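PDB 1PC6: protein ninB from Enterobacteria phage lambda, which probably acts in the initiation of phage genetic exchange, with functional similarities to the Escherichia coli RecFOR proteins. Local coordinates for residues L49-G54 with A69-K73. Residues are numbered along the deposited sequence.
Sequences LWACLG and AESWK. With BME (beta-mercaptoethanol), chain C.
Two α-helical segments, 49-54 and 69-73, cross almost at right angles (99° between N-to-C directions, axes 8.8 Å apart). Leu53 N to Leu49 O (3.0 Å), Gly54 N to Trp50 O (3.0 Å) and Lys73 N to Ala69 O (2.9 Å) are the i to i+4 bonds. The backbones come nearest at Leu53 and Ala69, CA to CA 4.7 Å. Leu49 (chi1 t, chi2 near 90°) puts CD2 4.4 Å from Lys73 CD, apolar branch against aliphatic chain. Trp50 (chi1 m, chi2 near 98°) sets its indole edge against the second helix's start: CZ3 is 3.3 Å from Ala69 CB and 3.8 Å from Glu70 N. Trp50 CZ2 also lies 4.0 Å from Lys73 CD, which chi1 and chi2 (t, t) place; p, p then turn the ammonium. The CA-to-CB bond of Leu53 (m, t) points toward helix 69-80; CB is 3.6 Å from Ala69 CB, CD1 3.8 Å from Lys73 CB, CD2 4.4 Å from Trp72 CB. Ala69's small methyl lets the backbones come this close. A CB on Gly54 would point away from that helix, but lie 3.1 Å from Trp50 O. Lys73 NZ hydrogen-bonds to Thr101 and, weakly, to O1 of a beta-mercaptoethanol (2.8 Å), probably from the crystallisation liquor; Glu70 salt-bridges Arg103 of the second subunit. Such near-orthogonal apolar packing joins helix 43-59 to helix 69-80; Leu49 and Leu53 also touch helix 106-122, and Trp72 meets its Phe119, so three helices share one core.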
loop_
_atom_site.group_PDB
_atom_site.type_symbol
_atom_site.label_atom_id
_atom_site.label_comp_id
_atom_site.label_asym_id
_atom_site.label_seq_id
_atom_site.Cartn_x
_atom_site.Cartn_y
_atom_site.Cartn_z
ATOM N N LEU A 49 10.776 2.032 7.905
ATOM C CA LEU A 49 10.542 0.623 7.573
ATOM C C LEU A 49 11.149 0.253 6.227
ATOM O O LEU A 49 11.876 -0.728 6.105
ATOM C CB LEU A 49 9.045 0.312 7.510
ATOM C CG LEU A 49 8.670 -0.995 6.779
ATOM C CD1 LEU A 49 8.627 -2.170 7.751
ATOM C CD2 LEU A 49 7.314 -0.835 6.121
ATOM N N TRP A 50 10.841 1.039 5.206
ATOM C CA TRP A 50 11.353 0.743 3.886
ATOM C C TRP A 50 12.825 0.988 3.696
ATOM O O TRP A 50 13.422 0.461 2.772
ATOM C CB TRP A 50 10.550 1.493 2.832
ATOM C CG TRP A 50 9.201 0.902 2.693
ATOM C CD1 TRP A 50 8.054 1.346 3.263
ATOM C CD2 TRP A 50 8.883 -0.337 2.056
ATOM N NE1 TRP A 50 7.036 0.458 3.031
ATOM C CE2 TRP A 50 7.520 -0.587 2.290
ATOM C CE3 TRP A 50 9.622 -1.264 1.314
ATOM C CZ2 TRP A 50 6.875 -1.727 1.810
ATOM C CZ3 TRP A 50 8.984 -2.393 0.840
ATOM C CH2 TRP A 50 7.621 -2.617 1.089
ATOM N N ALA A 51 13.418 1.793 4.561
ATOM C CA ALA A 51 14.847 2.043 4.452
ATOM C C ALA A 51 15.547 0.817 5.039
ATOM O O ALA A 51 16.615 0.426 4.573
ATOM C CB ALA A 51 15.225 3.292 5.221
ATOM N N CYS A 52 14.926 0.220 6.058
ATOM C CA CYS A 52 15.452 -0.978 6.712
ATOM C C CYS A 52 15.384 -2.132 5.749
ATOM O O CYS A 52 16.395 -2.760 5.436
ATOM C CB CYS A 52 14.617 -1.349 7.927
ATOM S SG CYS A 52 14.673 -0.132 9.198
ATOM N N LEU A 53 14.164 -2.414 5.307
ATOM C CA LEU A 53 13.926 -3.484 4.363
ATOM C C LEU A 53 14.899 -3.330 3.198
ATOM O O LEU A 53 15.510 -4.302 2.769
ATOM C CB LEU A 53 12.476 -3.435 3.873
ATOM C CG LEU A 53 11.437 -3.560 4.990
ATOM C CD1 LEU A 53 10.042 -3.620 4.403
ATOM C CD2 LEU A 53 11.708 -4.807 5.803
ATOM N N GLY A 54 15.063 -2.103 2.710
ATOM C CA GLY A 54 15.966 -1.864 1.598
ATOM C C GLY A 54 17.396 -2.237 1.929
ATOM O O GLY A 54 18.069 -2.892 1.136
ATOM N N ALA A 69 12.863 -5.465 -0.975
ATOM C CA ALA A 69 12.208 -5.016 0.251
ATOM C C ALA A 69 10.843 -5.639 0.497
ATOM O O ALA A 69 10.524 -6.017 1.621
ATOM C CB ALA A 69 12.090 -3.498 0.251
ATOM N N GLU A 70 10.035 -5.749 -0.551
ATOM C CA GLU A 70 8.697 -6.308 -0.404
ATOM C C GLU A 70 8.772 -7.736 0.088
ATOM O O GLU A 70 8.072 -8.124 1.022
ATOM C CB GLU A 70 7.946 -6.269 -1.735
ATOM C CG GLU A 70 7.904 -4.898 -2.395
ATOM C CD GLU A 70 6.701 -4.725 -3.309
ATOM O OE1 GLU A 70 5.565 -4.761 -2.784
ATOM O OE2 GLU A 70 6.892 -4.555 -4.538
ATOM N N SER A 71 9.630 -8.515 -0.555
ATOM C CA SER A 71 9.817 -9.904 -0.196
ATOM C C SER A 71 10.301 -10.019 1.245
ATOM O O SER A 71 9.888 -10.929 1.958
ATOM C CB SER A 71 10.826 -10.562 -1.145
ATOM O OG SER A 71 10.402 -10.496 -2.501
ATOM N N TRP A 72 11.173 -9.110 1.684
ATOM C CA TRP A 72 11.667 -9.157 3.059
ATOM C C TRP A 72 10.575 -8.781 4.061
ATOM O O TRP A 72 10.598 -9.239 5.208
ATOM C CB TRP A 72 12.878 -8.238 3.251
ATOM C CG TRP A 72 14.214 -8.887 2.969
ATOM C CD1 TRP A 72 15.037 -8.645 1.904
ATOM C CD2 TRP A 72 14.879 -9.877 3.767
ATOM N NE1 TRP A 72 16.168 -9.418 1.991
ATOM C CE2 TRP A 72 16.096 -10.182 3.126
ATOM C CE3 TRP A 72 14.564 -10.534 4.961
ATOM C CZ2 TRP A 72 17.000 -11.119 3.643
ATOM C CZ3 TRP A 72 15.462 -11.462 5.473
ATOM C CH2 TRP A 72 16.666 -11.746 4.814
ATOM N N LYS A 73 9.614 -7.956 3.645
ATOM C CA LYS A 73 8.537 -7.575 4.554
ATOM C C LYS A 73 7.752 -8.840 4.890
ATOM O O LYS A 73 7.387 -9.071 6.039
ATOM C CB LYS A 73 7.629 -6.520 3.913
ATOM C CG LYS A 73 6.614 -5.917 4.877
ATOM C CD LYS A 73 5.981 -4.645 4.319
ATOM C CE LYS A 73 4.938 -4.894 3.221
ATOM N NZ LYS A 73 3.575 -5.236 3.736
HETATM C C1 BME C . 3.785 -8.159 4.714
HETATM C C2 BME C . 3.597 -9.685 4.740
HETATM O O1 BME C . 4.697 -7.809 3.692
HETATM S S2 BME C . 2.940 -10.257 3.149
#